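SusD superfamily protein (PDB 3MCX) is of uncharacterised function but, as a SusD-family outer-membrane protein that binds zinc ions, probably helps capture glycans at the cell surface. Local coordinates at residues Tyr236-Tyr241 / Gln253-Phe258. Sequence-based numbering, arbitrary orientation. Where two conformers were deposited one is given.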
loop_
_atom_site.group_PDB
_atom_site.type_symbol
_atom_site.label_atom_id
_atom_site.label_comp_id
_atom_site.label_asym_id
_atom_site.label_seq_id
_atom_site.Cartn_x
_atom_site.Cartn_y
_atom_site.Cartn_z
ATOM N N TYR A 236 -18.698 -1.456 -9.052
ATOM C CA TYR A 236 -17.567 -2.337 -8.716
ATOM C C TYR A 236 -18.121 -3.690 -8.298
ATOM O O TYR A 236 -19.233 -3.766 -7.756
ATOM C CB TYR A 236 -16.705 -1.760 -7.566
ATOM C CG TYR A 236 -16.261 -0.342 -7.860
ATOM C CD1 TYR A 236 -15.202 -0.106 -8.712
ATOM C CD2 TYR A 236 -16.959 0.759 -7.359
ATOM C CE1 TYR A 236 -14.819 1.180 -9.048
ATOM C CE2 TYR A 236 -16.564 2.055 -7.676
ATOM C CZ TYR A 236 -15.508 2.268 -8.516
ATOM O OH TYR A 236 -15.137 3.551 -8.871
ATOM N N GLN A 237 -17.367 -4.753 -8.577
ATOM C CA GLN A 237 -17.791 -6.146 -8.340
ATOM C C GLN A 237 -16.598 -6.963 -7.884
ATOM O O GLN A 237 -15.525 -6.852 -8.485
ATOM C CB GLN A 237 -18.286 -6.809 -9.651
ATOM C CG GLN A 237 -19.670 -6.484 -10.116
ATOM C CD GLN A 237 -20.079 -7.338 -11.307
ATOM O OE1 GLN A 237 -19.386 -8.306 -11.678
ATOM N NE2 GLN A 237 -21.203 -6.991 -11.917
ATOM N N LEU A 238 -16.774 -7.817 -6.873
ATOM C CA LEU A 238 -15.736 -8.771 -6.483
ATOM C C LEU A 238 -15.473 -9.757 -7.642
ATOM O O LEU A 238 -16.406 -10.157 -8.369
ATOM C CB LEU A 238 -16.161 -9.547 -5.215
ATOM C CG LEU A 238 -16.188 -8.739 -3.926
ATOM C CD1 LEU A 238 -16.767 -9.611 -2.832
ATOM C CD2 LEU A 238 -14.792 -8.218 -3.529
ATOM N N TYR A 239 -14.211 -10.129 -7.814
ATOM C CA TYR A 239 -13.851 -11.142 -8.820
ATOM C C TYR A 239 -14.414 -12.493 -8.447
ATOM O O TYR A 239 -14.346 -12.911 -7.288
ATOM C CB TYR A 239 -12.329 -11.262 -8.999
ATOM C CG TYR A 239 -11.697 -9.925 -9.381
ATOM C CD1 TYR A 239 -12.252 -9.131 -10.384
ATOM C CD2 TYR A 239 -10.574 -9.476 -8.743
ATOM C CE1 TYR A 239 -11.694 -7.921 -10.719
ATOM C CE2 TYR A 239 -10.006 -8.237 -9.044
ATOM C CZ TYR A 239 -10.587 -7.477 -10.062
ATOM O OH TYR A 239 -10.109 -6.228 -10.387
ATOM N N SER A 240 -14.947 -13.187 -9.438
ATOM C CA SER A 240 -15.381 -14.585 -9.267
ATOM C C SER A 240 -14.148 -15.485 -9.239
ATOM O O SER A 240 -13.051 -15.105 -9.669
ATOM C CB SER A 240 -16.265 -15.034 -10.422
ATOM O OG SER A 240 -15.502 -15.107 -11.622
ATOM N N TYR A 241 -14.351 -16.713 -8.789
ATOM C CA TYR A 241 -13.305 -17.733 -8.804
ATOM C C TYR A 241 -12.816 -17.969 -10.241
ATOM O O TYR A 241 -11.606 -18.124 -10.495
ATOM C CB TYR A 241 -13.895 -19.007 -8.214
ATOM C CG TYR A 241 -12.938 -20.154 -8.021
ATOM C CD1 TYR A 241 -12.595 -20.979 -9.069
ATOM C CD2 TYR A 241 -12.404 -20.417 -6.775
ATOM C CE1 TYR A 241 -11.717 -22.043 -8.875
ATOM C CE2 TYR A 241 -11.538 -21.470 -6.577
ATOM C CZ TYR A 241 -11.199 -22.266 -7.613
ATOM O OH TYR A 241 -10.313 -23.297 -7.392
ATOM N N GLN A 253 -9.924 -3.326 -13.797
ATOM C CA GLN A 253 -10.849 -4.445 -13.640
ATOM C C GLN A 253 -11.824 -4.120 -12.506
ATOM O O GLN A 253 -11.671 -3.130 -11.815
ATOM C CB GLN A 253 -10.057 -5.743 -13.436
ATOM C CG GLN A 253 -9.190 -6.077 -14.662
ATOM C CD GLN A 253 -10.032 -6.316 -15.917
ATOM O OE1 GLN A 253 -10.721 -7.327 -16.015
ATOM N NE2 GLN A 253 -10.021 -5.361 -16.878
ATOM N N SER A 254 -12.836 -4.966 -12.351
ATOM C CA SER A 254 -14.041 -4.614 -11.613
ATOM C C SER A 254 -13.871 -4.349 -10.119
ATOM O O SER A 254 -14.746 -3.721 -9.529
ATOM C CB SER A 254 -15.130 -5.676 -11.823
ATOM O OG SER A 254 -14.793 -6.899 -11.186
ATOM N N GLU A 255 -12.787 -4.807 -9.508
ATOM C CA GLU A 255 -12.577 -4.506 -8.106
ATOM C C GLU A 255 -11.805 -3.214 -7.895
ATOM O O GLU A 255 -11.773 -2.691 -6.787
ATOM C CB GLU A 255 -11.800 -5.627 -7.405
ATOM C CG GLU A 255 -12.558 -6.933 -7.193
ATOM C CD GLU A 255 -11.954 -7.809 -6.080
ATOM O OE1 GLU A 255 -11.100 -7.328 -5.271
ATOM O OE2 GLU A 255 -12.355 -8.990 -6.032
ATOM N N SER A 256 -11.122 -2.721 -8.930
ATOM C CA SER A 256 -10.183 -1.609 -8.764
ATOM C C SER A 256 -10.895 -0.309 -8.439
ATOM O O SER A 256 -11.744 0.128 -9.231
ATOM C CB SER A 256 -9.396 -1.420 -10.060
ATOM O OG SER A 256 -8.463 -0.381 -9.882
ATOM N N LEU A 257 -10.575 0.298 -7.297
ATOM C CA LEU A 257 -11.242 1.538 -6.893
ATOM C C LEU A 257 -10.403 2.773 -7.221
ATOM O O LEU A 257 -10.946 3.814 -7.579
ATOM C CB LEU A 257 -11.588 1.483 -5.417
ATOM C CG LEU A 257 -12.645 0.452 -5.026
ATOM C CD1 LEU A 257 -12.513 0.106 -3.544
ATOM C CD2 LEU A 257 -14.034 0.981 -5.284
ATOM N N PHE A 258 -9.093 2.666 -7.073
ATOM C CA PHE A 258 -8.151 3.719 -7.495
ATOM C C PHE A 258 -6.918 3.002 -8.008
ATOM O O PHE A 258 -6.325 2.203 -7.318
ATOM C CB PHE A 258 -7.841 4.650 -6.335
ATOM C CG PHE A 258 -6.744 5.681 -6.593
ATOM C CD1 PHE A 258 -6.592 6.299 -7.828
ATOM C CD2 PHE A 258 -5.904 6.051 -5.566
ATOM C CE1 PHE A 258 -5.579 7.255 -8.022
ATOM C CE2 PHE A 258 -4.889 7.029 -5.776
ATOM C CZ PHE A 258 -4.731 7.586 -7.003
#
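Glu255 OE2 is gripped twice, by the backbone N-H of Tyr239 and by a salt bridge to Arg388, so that one buried acid ties 236-241 to the turn at 253-256. The N-H of Tyr239 runs almost straight (172°) to the anti lone pair of OE2, with N and OE2 2.8 Å apart. The other carboxylate oxygen, OE1, makes a salt bridge to Arg355 and a hydrogen bond to Ser357, so two arginines probably keep the acid ionised. An extended chain beyond CG lays Glu255 along the Tyr239 ring: CG sits over the centre of one face, 3.4 Å from the centroid, and the carboxylate stacks within 14° of the ring plane. The same tyrosine answers from its far end, where Tyr239 OH accepts the Glu255 N-H at 3.2 Å and Gln253 CB abuts that hydroxyl.

Next to this pairing, Gln237 and Ser254 exchange two bonds. Gln237 N donates to Ser254 O at 3.0 Å from above the carbonyl plane, while Ser254 OG, turned between its own N and carbonyl carbon (chi1 69°), donates to Gln237 O at 2.8 Å. Beyond them the contact turns apolar. Leu257 CD2 stands over the centre of the Tyr236 ring, 3.5 Å from the centroid in a CH-pi contact, and Ser254 O lies in plane at the ring edge; Asn200 binds the phenol oxygen.

Residues Gln253 to Ser256 form a type I beta turn, closed by Ser256 N to Gln253 O. It leads into strand 256-260, where Leu257 and Phe258 form a classic beta bulge opposite Ile354 of the antiparallel strand 351-355.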